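Local coordinates for cycloserine biosynthesis protein DcsG (Streptomyces lavendulae, PDB 6JIL) that catalyses the ATP- and magnesium-dependent cyclisation of O-ureido-D-serine to the antibiotic D-cycloserine, the ring-closing step of its biosynthesis, at residues A[160-165]-A[172-177]; A[204-207]-A[211-214]. One frame throughout, in Å; residues are numbered along the deposited sequence.

Interaction 1 of 2, residues A[160-165]-A[172-177]. With ADP (adenosine-5'-diphosphate), chain G.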
ATOM      1  N   ARG A 160       5.636  16.222 -17.788  1.00 22.04           N
ATOM      2  CA  ARG A 160       4.472  17.060 -17.530  1.00 23.52           C
ATOM      3  C   ARG A 160       3.595  16.366 -16.503  1.00 20.80           C
ATOM      4  O   ARG A 160       2.945  17.013 -15.687  1.00 20.51           O
ATOM      5  CB  ARG A 160       3.692  17.320 -18.821  1.00 26.20           C
ATOM      6  CG  ARG A 160       4.206  18.520 -19.617  1.00 32.50           C
ATOM      7  CD  ARG A 160       4.107  18.291 -21.126  1.00 38.97           C
ATOM      8  NE  ARG A 160       2.790  17.809 -21.546  1.00 42.84           N
ATOM      9  CZ  ARG A 160       2.496  17.420 -22.784  1.00 45.30           C
ATOM     10  NH1 ARG A 160       3.426  17.455 -23.732  1.00 44.78           N
ATOM     11  NH2 ARG A 160       1.273  16.988 -23.077  1.00 47.27           N
ATOM     12  N   HIS A 161       3.584  15.041 -16.546  1.00 18.91           N
ATOM     13  CA  HIS A 161       2.812  14.267 -15.583  1.00 17.85           C
ATOM     14  C   HIS A 161       3.511  14.468 -14.241  1.00 16.85           C
ATOM     15  O   HIS A 161       2.868  14.708 -13.219  1.00 16.66           O
ATOM     16  CB  HIS A 161       2.811  12.783 -15.973  1.00 16.40           C
ATOM     17  CG  HIS A 161       2.072  11.899 -15.016  1.00 16.06           C
ATOM     18  ND1 HIS A 161       2.039  10.527 -15.148  1.00 16.32           N
ATOM     19  CD2 HIS A 161       1.347  12.186 -13.909  1.00 16.92           C
ATOM     20  CE1 HIS A 161       1.327  10.007 -14.163  1.00 17.80           C
ATOM     21  NE2 HIS A 161       0.895  10.993 -13.397  1.00 17.19           N
ATOM     22  N   VAL A 162       4.838  14.393 -14.265  1.00 16.18           N
ATOM     23  CA  VAL A 162       5.640  14.564 -13.064  1.00 17.15           C
ATOM     24  C   VAL A 162       5.426  15.948 -12.466  1.00 17.76           C
ATOM     25  O   VAL A 162       5.195  16.084 -11.262  1.00 17.89           O
ATOM     26  CB  VAL A 162       7.154  14.359 -13.364  1.00 15.13           C
ATOM     27  CG1 VAL A 162       7.999  14.791 -12.169  1.00 13.42           C
ATOM     28  CG2 VAL A 162       7.419  12.892 -13.676  1.00 13.16           C
ATOM     29  N   ALA A 163       5.489  16.971 -13.312  1.00 17.42           N
ATOM     30  CA  ALA A 163       5.319  18.340 -12.856  1.00 17.92           C
ATOM     31  C   ALA A 163       3.983  18.525 -12.153  1.00 18.29           C
ATOM     32  O   ALA A 163       3.913  19.156 -11.099  1.00 18.38           O
ATOM     33  CB  ALA A 163       5.434  19.309 -14.032  1.00 18.28           C
ATOM     34  N   ARG A 164       2.931  17.968 -12.742  1.00 19.37           N
ATOM     35  CA  ARG A 164       1.582  18.064 -12.193  1.00 20.37           C
ATOM     36  C   ARG A 164       1.534  17.540 -10.760  1.00 20.05           C
ATOM     37  O   ARG A 164       0.821  18.082  -9.918  1.00 19.99           O
ATOM     38  CB  ARG A 164       0.601  17.278 -13.085  1.00 21.07           C
ATOM     39  CG  ARG A 164      -0.834  17.210 -12.563  1.00 24.22           C
ATOM     40  CD  ARG A 164      -1.805  16.630 -13.610  1.00 28.10           C
ATOM     41  NE  ARG A 164      -1.608  15.205 -13.887  1.00 28.12           N
ATOM     42  CZ  ARG A 164      -2.049  14.219 -13.108  1.00 29.16           C
ATOM     43  NH1 ARG A 164      -2.722  14.496 -11.997  1.00 27.98           N
ATOM     44  NH2 ARG A 164      -1.816  12.953 -13.436  1.00 27.14           N
ATOM     45  N   LEU A 165       2.300  16.486 -10.491  1.00 19.96           N
ATOM     46  CA  LEU A 165       2.337  15.879  -9.164  1.00 20.54           C
ATOM     47  C   LEU A 165       3.151  16.695  -8.169  1.00 20.12           C
ATOM     48  O   LEU A 165       2.785  16.818  -7.002  1.00 19.25           O
ATOM     49  CB  LEU A 165       2.906  14.458  -9.249  1.00 19.17           C
ATOM     50  CG  LEU A 165       2.015  13.468  -9.997  1.00 18.61           C
ATOM     51  CD1 LEU A 165       2.623  12.074  -9.952  1.00 16.92           C
ATOM     52  CD2 LEU A 165       0.643  13.466  -9.356  1.00 17.27           C
ATOM     53  N   VAL A 172       7.501  12.310  -6.364  1.00 19.87           N
ATOM     54  CA  VAL A 172       7.191  11.430  -7.484  1.00 19.27           C
ATOM     55  C   VAL A 172       8.228  10.342  -7.629  1.00 20.58           C
ATOM     56  O   VAL A 172       9.425  10.585  -7.484  1.00 22.45           O
ATOM     57  CB  VAL A 172       7.117  12.222  -8.810  1.00 19.63           C
ATOM     58  CG1 VAL A 172       6.838  11.282  -9.977  1.00 19.09           C
ATOM     59  CG2 VAL A 172       6.031  13.286  -8.713  1.00 16.44           C
ATOM     60  N   ILE A 173       7.764   9.132  -7.908  1.00 21.13           N
ATOM     61  CA  ILE A 173       8.660   8.008  -8.088  1.00 21.23           C
ATOM     62  C   ILE A 173       8.722   7.602  -9.551  1.00 20.40           C
ATOM     63  O   ILE A 173       7.700   7.522 -10.226  1.00 21.46           O
ATOM     64  CB  ILE A 173       8.225   6.794  -7.220  1.00 22.15           C
ATOM     65  CG1 ILE A 173       8.700   7.001  -5.782  1.00 22.35           C
ATOM     66  CG2 ILE A 173       8.805   5.502  -7.769  1.00 20.49           C
ATOM     67  CD1 ILE A 173       8.315   5.895  -4.848  1.00 23.79           C
ATOM     68  N   LEU A 174       9.939   7.377 -10.034  1.00 20.65           N
ATOM     69  CA  LEU A 174      10.172   6.946 -11.407  1.00 19.45           C
ATOM     70  C   LEU A 174      10.733   5.534 -11.326  1.00 19.02           C
ATOM     71  O   LEU A 174      11.689   5.290 -10.592  1.00 19.38           O
ATOM     72  CB  LEU A 174      11.196   7.857 -12.097  1.00 17.88           C
ATOM     73  CG  LEU A 174      10.869   9.347 -12.229  1.00 17.07           C
ATOM     74  CD1 LEU A 174      12.021  10.069 -12.921  1.00 17.35           C
ATOM     75  CD2 LEU A 174       9.587   9.523 -13.017  1.00 18.01           C
ATOM     76  N   GLN A 175      10.131   4.600 -12.053  1.00 19.38           N
ATOM     77  CA  GLN A 175      10.621   3.223 -12.050  1.00 19.32           C
ATOM     78  C   GLN A 175      10.603   2.647 -13.452  1.00 18.39           C
ATOM     79  O   GLN A 175       9.773   3.016 -14.278  1.00 16.78           O
ATOM     80  CB  GLN A 175       9.749   2.298 -11.184  1.00 18.05           C
ATOM     81  CG  GLN A 175       9.465   2.751  -9.777  1.00 19.95           C
ATOM     82  CD  GLN A 175       8.524   1.801  -9.052  1.00 19.85           C
ATOM     83  OE1 GLN A 175       7.475   1.429  -9.577  1.00 19.96           O
ATOM     84  NE2 GLN A 175       8.892   1.410  -7.840  1.00 21.77           N
ATOM     85  N   PRO A 176      11.537   1.739 -13.745  1.00 18.98           N
ATOM     86  CA  PRO A 176      11.514   1.160 -15.084  1.00 18.96           C
ATOM     87  C   PRO A 176      10.301   0.238 -15.099  1.00 20.29           C
ATOM     88  O   PRO A 176       9.921  -0.295 -14.058  1.00 20.44           O
ATOM     89  CB  PRO A 176      12.820   0.381 -15.142  1.00 18.81           C
ATOM     90  CG  PRO A 176      13.043  -0.016 -13.710  1.00 19.04           C
ATOM     91  CD  PRO A 176      12.701   1.261 -12.980  1.00 18.44           C
ATOM     92  N   TYR A 177       9.682   0.062 -16.258  1.00 21.55           N
ATOM     93  CA  TYR A 177       8.532  -0.823 -16.349  1.00 22.97           C
ATOM     94  C   TYR A 177       9.003  -2.276 -16.307  1.00 25.31           C
ATOM     95  O   TYR A 177       9.772  -2.706 -17.170  1.00 25.49           O
ATOM     96  CB  TYR A 177       7.762  -0.592 -17.651  1.00 22.17           C
ATOM     97  CG  TYR A 177       6.463  -1.353 -17.675  1.00 22.05           C
ATOM     98  CD1 TYR A 177       5.339  -0.866 -17.009  1.00 22.16           C
ATOM     99  CD2 TYR A 177       6.374  -2.600 -18.289  1.00 21.30           C
ATOM    100  CE1 TYR A 177       4.159  -1.605 -16.947  1.00 21.41           C
ATOM    101  CE2 TYR A 177       5.196  -3.351 -18.230  1.00 22.32           C
ATOM    102  CZ  TYR A 177       4.095  -2.849 -17.554  1.00 20.13           C
ATOM    103  OH  TYR A 177       2.940  -3.590 -17.461  1.00 20.32           O
TER
HETATM  104  PB  ADP G 403      -0.757   1.809  -6.188  1.00 15.07           P
HETATM  105  O1B ADP G 403      -1.377   0.345  -6.456  1.00 15.55           O
HETATM  106  O2B ADP G 403      -0.546   2.013  -4.690  1.00 16.24           O
HETATM  107  O3B ADP G 403      -1.748   2.869  -6.716  1.00 14.51           O
HETATM  108  PA  ADP G 403       1.311   0.657  -7.587  1.00 15.40           P
HETATM  109  O1A ADP G 403       2.749   0.635  -7.327  1.00 18.23           O
HETATM  110  O2A ADP G 403       0.684  -0.667  -6.970  1.00 18.51           O
HETATM  111  O3A ADP G 403       0.690   2.013  -6.922  1.00 18.34           O
HETATM  112  O5' ADP G 403       1.090   0.734  -9.179  1.00 19.41           O
HETATM  113  C5' ADP G 403      -0.258   0.382  -9.494  1.00 15.69           C
HETATM  114  C4' ADP G 403      -0.241  -0.642 -10.636  1.00 17.85           C
HETATM  115  O4' ADP G 403       0.551  -0.142 -11.737  1.00 18.45           O
HETATM  116  C3' ADP G 403       0.388  -1.956 -10.188  1.00 17.94           C
HETATM  117  O3' ADP G 403      -0.579  -2.847  -9.646  1.00 20.88           O
HETATM  118  C2' ADP G 403       1.042  -2.480 -11.468  1.00 19.64           C
HETATM  119  O2' ADP G 403       0.140  -3.289 -12.230  1.00 21.76           O
HETATM  120  C1' ADP G 403       1.451  -1.190 -12.215  1.00 19.75           C
HETATM  121  N9  ADP G 403       2.877  -0.839 -11.957  1.00 19.96           N
HETATM  122  C8  ADP G 403       3.351   0.179 -11.166  1.00 19.04           C
HETATM  123  N7  ADP G 403       4.649   0.231 -11.214  1.00 16.25           N
HETATM  124  C5  ADP G 403       5.105  -0.741 -12.030  1.00 17.79           C
HETATM  125  C6  ADP G 403       6.363  -1.029 -12.626  1.00 17.65           C
HETATM  126  N6  ADP G 403       7.508  -0.357 -12.224  1.00 15.38           N
HETATM  127  N1  ADP G 403       6.418  -1.955 -13.603  1.00 17.83           N
HETATM  128  C2  ADP G 403       5.329  -2.599 -14.025  1.00 18.87           C
HETATM  129  N3  ADP G 403       4.129  -2.357 -13.502  1.00 18.46           N
HETATM  130  C4  ADP G 403       3.969  -1.452 -12.519  1.00 17.97           C
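Val-172 sets its two methyls against Val-162 and Leu-165, joining helix 155-167 to strand 172-176 of the four-stranded antiparallel sheet in the ATP-grasp fold of DcsG. The axes of the two short segments run nearly antiparallel, at 153°, and approach to 9.3 Å. The tight point is at Leu-165, where CB of Leu-165 meets CG2 of Val-172 at 3.4 Å, with the two side chains roughly perpendicular. Leu-165 CD1 reaches the same Val-172 CG2 at 3.8 Å, so that this methyl is touched by both the root and one branch tip of the leucine. With CG1 anti to the backbone N (chi1 178°), Val-172 sends its other methyl to Val-162 CG2, 4.1 Å from Val-172 CG1. That part is looser, and Val-162 CG2 also meets Leu-174 CD2, which arrives across it at about a right angle. Phe-124 of helix 117-127 adds to the apolar cover over Leu-174. The solvent side is different: Arg-160 and Arg-164 are exposed and form salt bridges with Glu-156 and Asp-146, respectively, while Ala-163 points away from the strand. The strand's side-chain contacts with the helix are apolar; further along, it carries the adenine site. There N6 of ADP donates to Gln-175 OE1 with an N-H...O angle of 165°, and to the Pro-176 carbonyl O at 3.0 Å. Gln-175 OE1 also takes a hydrogen bond from Lys-137, and its NE2 is bonded to Thr-108, which fixes the rotation of the amide. Beyond the strand, the Tyr-177 ring turns one face to the adenine, with ADP C2 lying toward the ring's rim, 3.3 Å from Tyr-177 CE1.

Interaction 2 of 2, residues A[204-207]-A[211-214]. With ADP (adenosine-5'-diphosphate), chain G.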
ATOM      1  N   ALA A 204      -2.193  -7.106 -14.552  1.00 21.17           N
ATOM      2  CA  ALA A 204      -1.496  -5.856 -14.825  1.00 21.36           C
ATOM      3  C   ALA A 204      -2.526  -4.730 -14.813  1.00 22.04           C
ATOM      4  O   ALA A 204      -3.686  -4.950 -15.141  1.00 23.82           O
ATOM      5  CB  ALA A 204      -0.801  -5.935 -16.182  1.00 18.00           C
HETATM    6  N   MSE A 205      -2.108  -3.526 -14.437  1.00 23.79           N
HETATM    7  CA  MSE A 205      -3.023  -2.386 -14.378  1.00 23.71           C
HETATM    8  C   MSE A 205      -2.775  -1.366 -15.488  1.00 23.66           C
HETATM    9  O   MSE A 205      -3.693  -0.670 -15.930  1.00 22.38           O
HETATM   10  CB  MSE A 205      -2.891  -1.690 -13.024  1.00 24.34           C
HETATM   11  CG  MSE A 205      -3.336  -2.531 -11.837  1.00 28.23           C
HETATM   12 SE   MSE A 205      -5.256  -2.775 -11.785  1.00 32.87          SE
HETATM   13  CE  MSE A 205      -5.373  -4.668 -12.167  1.00 27.07           C
ATOM     14  N   LEU A 206      -1.527  -1.278 -15.924  1.00 23.32           N
ATOM     15  CA  LEU A 206      -1.132  -0.341 -16.964  1.00 23.10           C
ATOM     16  C   LEU A 206      -1.106  -1.017 -18.337  1.00 25.57           C
ATOM     17  O   LEU A 206      -0.210  -1.811 -18.631  1.00 25.98           O
ATOM     18  CB  LEU A 206       0.252   0.219 -16.628  1.00 19.82           C
ATOM     19  CG  LEU A 206       0.405   1.286 -15.533  1.00 18.63           C
ATOM     20  CD1 LEU A 206      -0.835   1.369 -14.654  1.00 18.31           C
ATOM     21  CD2 LEU A 206       1.641   0.977 -14.722  1.00 13.70           C
HETATM   22  N   MSE A 207      -2.085  -0.696 -19.178  1.00 27.15           N
HETATM   23  CA  MSE A 207      -2.166  -1.281 -20.513  1.00 28.52           C
HETATM   24  C   MSE A 207      -1.221  -0.598 -21.492  1.00 27.31           C
HETATM   25  O   MSE A 207      -0.974   0.603 -21.398  1.00 28.64           O
HETATM   26  CB  MSE A 207      -3.593  -1.186 -21.054  1.00 32.18           C
HETATM   27  CG  MSE A 207      -4.633  -1.953 -20.252  1.00 38.80           C
HETATM   28 SE   MSE A 207      -4.171  -3.808 -19.912  1.00 51.55          SE
HETATM   29  CE  MSE A 207      -3.927  -4.416 -21.734  1.00 47.41           C
ATOM     30  N   THR A 211      -4.271   2.699 -21.285  1.00 26.41           N
ATOM     31  CA  THR A 211      -5.329   2.466 -20.317  1.00 23.48           C
ATOM     32  C   THR A 211      -4.746   2.139 -18.946  1.00 22.19           C
ATOM     33  O   THR A 211      -3.743   1.432 -18.830  1.00 20.11           O
ATOM     34  CB  THR A 211      -6.235   1.309 -20.759  1.00 23.87           C
ATOM     35  OG1 THR A 211      -6.673   1.538 -22.106  1.00 23.12           O
ATOM     36  CG2 THR A 211      -7.447   1.208 -19.840  1.00 20.75           C
ATOM     37  N   VAL A 212      -5.379   2.671 -17.909  1.00 20.83           N
ATOM     38  CA  VAL A 212      -4.942   2.429 -16.545  1.00 18.25           C
ATOM     39  C   VAL A 212      -6.108   1.806 -15.797  1.00 19.27           C
ATOM     40  O   VAL A 212      -7.118   2.458 -15.556  1.00 18.56           O
ATOM     41  CB  VAL A 212      -4.528   3.739 -15.854  1.00 17.70           C
ATOM     42  CG1 VAL A 212      -4.085   3.464 -14.417  1.00 16.35           C
ATOM     43  CG2 VAL A 212      -3.412   4.398 -16.640  1.00 14.68           C
ATOM     44  N   HIS A 213      -5.979   0.532 -15.447  1.00 20.69           N
ATOM     45  CA  HIS A 213      -7.041  -0.149 -14.727  1.00 21.37           C
ATOM     46  C   HIS A 213      -6.972   0.077 -13.232  1.00 20.53           C
ATOM     47  O   HIS A 213      -5.991   0.594 -12.700  1.00 19.21           O
ATOM     48  CB  HIS A 213      -7.018  -1.654 -15.013  1.00 21.37           C
ATOM     49  CG  HIS A 213      -7.459  -2.003 -16.398  1.00 23.95           C
ATOM     50  ND1 HIS A 213      -6.653  -2.680 -17.290  1.00 22.30           N
ATOM     51  CD2 HIS A 213      -8.613  -1.737 -17.057  1.00 24.49           C
ATOM     52  CE1 HIS A 213      -7.293  -2.814 -18.439  1.00 25.13           C
ATOM     53  NE2 HIS A 213      -8.482  -2.251 -18.324  1.00 24.21           N
ATOM     54  N   VAL A 214      -8.045  -0.327 -12.571  1.00 19.70           N
ATOM     55  CA  VAL A 214      -8.186  -0.216 -11.138  1.00 21.21           C
ATOM     56  C   VAL A 214      -8.441  -1.671 -10.695  1.00 22.04           C
ATOM     57  O   VAL A 214      -9.266  -2.364 -11.280  1.00 21.88           O
ATOM     58  CB  VAL A 214      -9.355   0.770 -10.832  1.00 22.09           C
ATOM     59  CG1 VAL A 214     -10.530   0.069 -10.185  1.00 23.41           C
ATOM     60  CG2 VAL A 214      -8.836   1.911  -9.998  1.00 21.94           C
TER
HETATM   61  PB  ADP G 403      -0.757   1.809  -6.188  1.00 15.07           P
HETATM   62  O1B ADP G 403      -1.377   0.345  -6.456  1.00 15.55           O
HETATM   63  O2B ADP G 403      -0.546   2.013  -4.690  1.00 16.24           O
HETATM   64  O3B ADP G 403      -1.748   2.869  -6.716  1.00 14.51           O
HETATM   65  PA  ADP G 403       1.311   0.657  -7.587  1.00 15.40           P
HETATM   66  O1A ADP G 403       2.749   0.635  -7.327  1.00 18.23           O
HETATM   67  O2A ADP G 403       0.684  -0.667  -6.970  1.00 18.51           O
HETATM   68  O3A ADP G 403       0.690   2.013  -6.922  1.00 18.34           O
HETATM   69  O5' ADP G 403       1.090   0.734  -9.179  1.00 19.41           O
HETATM   70  C5' ADP G 403      -0.258   0.382  -9.494  1.00 15.69           C
HETATM   71  C4' ADP G 403      -0.241  -0.642 -10.636  1.00 17.85           C
HETATM   72  O4' ADP G 403       0.551  -0.142 -11.737  1.00 18.45           O
HETATM   73  C3' ADP G 403       0.388  -1.956 -10.188  1.00 17.94           C
HETATM   74  O3' ADP G 403      -0.579  -2.847  -9.646  1.00 20.88           O
HETATM   75  C2' ADP G 403       1.042  -2.480 -11.468  1.00 19.64           C
HETATM   76  O2' ADP G 403       0.140  -3.289 -12.230  1.00 21.76           O
HETATM   77  C1' ADP G 403       1.451  -1.190 -12.215  1.00 19.75           C
HETATM   78  N9  ADP G 403       2.877  -0.839 -11.957  1.00 19.96           N
HETATM   79  C8  ADP G 403       3.351   0.179 -11.166  1.00 19.04           C
HETATM   80  N7  ADP G 403       4.649   0.231 -11.214  1.00 16.25           N
HETATM   81  C5  ADP G 403       5.105  -0.741 -12.030  1.00 17.79           C
HETATM   82  C6  ADP G 403       6.363  -1.029 -12.626  1.00 17.65           C
HETATM   83  N6  ADP G 403       7.508  -0.357 -12.224  1.00 15.38           N
HETATM   84  N1  ADP G 403       6.418  -1.955 -13.603  1.00 17.83           N
HETATM   85  C2  ADP G 403       5.329  -2.599 -14.025  1.00 18.87           C
HETATM   86  N3  ADP G 403       4.129  -2.357 -13.502  1.00 18.46           N
HETATM   87  C4  ADP G 403       3.969  -1.452 -12.519  1.00 17.97           C
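Leu-206 and Val-212 form a single antiparallel bridge, a non-hydrogen-bonded pair with CA atoms 4.7 Å apart, flanked by bonds from His-213 N to Met-205 O and from Met-207 N to Thr-211 O. The first bond is short and almost straight, 2.6 Å from His-213 N to Met-205 O with an N-H...O angle of 173°. The two bonds close a hairpin-like turn in the loop between strands 195-202 and 220-223, and Val-212 CA adds a CH...O contact to Met-205 O. On one side of the bridge, Leu-206 and Val-212 lie alongside each other, their tips CD1 and CG1 3.9 Å apart. CB of Leu-206 leaves away from the partner segment, but with chi1 at -76° CG comes back beside the backbone N; the two methyls then part, CD1 turning to Val-212 and CD2 pressing on the ribose, 3.3 Å from ADP C1'. The other side gathers round His-213. CG of Met-207, a selenomethionine here like Met-205, touches CE1 of the imidazole at 3.3 Å, while its bent chain brings SE to the ring edge. Thr-211 CG2 lies over one face of the ring, offset toward the rim, and its OG1 is bonded to Asp-209. The chain of Met-205, bent at chi2 and chi3, lays SE 3.8 Å from His-213 CB and 3.5 Å from the carbonyl C of Val-214. His-213 ND1 is buried by the contact with no hydrogen-bond partner in the model, and the ring also meets that of Phe-219. Met-205 N donates a bent bond to ADP O2' (138°). Chemically, the backbone bonds fix the turn, which offers the ribose an N-H beside an apolar leucine surface.

Overall arrangement
The two contacts come one after the other along the chain, with centres 16 Å apart, and both grip the same ADP: the strand end of interaction 1 holds the adenine, and the turn of interaction 2 holds the ribose. They touch where Tyr-177 OH packs 3.8 Å from Leu-206 O. Arg-149 ties them further, through a cation-pi contact with the Tyr-177 ring and a hydrogen bond from its NH1 to Leu-206 O. Ser-144, an ATP-binding residue, bonds the His-213 carbonyl of interaction 2. Toward the metal site the contacts differ: the side chain of Met-205 is about 6 Å from a bound magnesium ion, whereas that of Leu-165 is about 14 Å away. Glu-269 and Glu-271 bind magnesium.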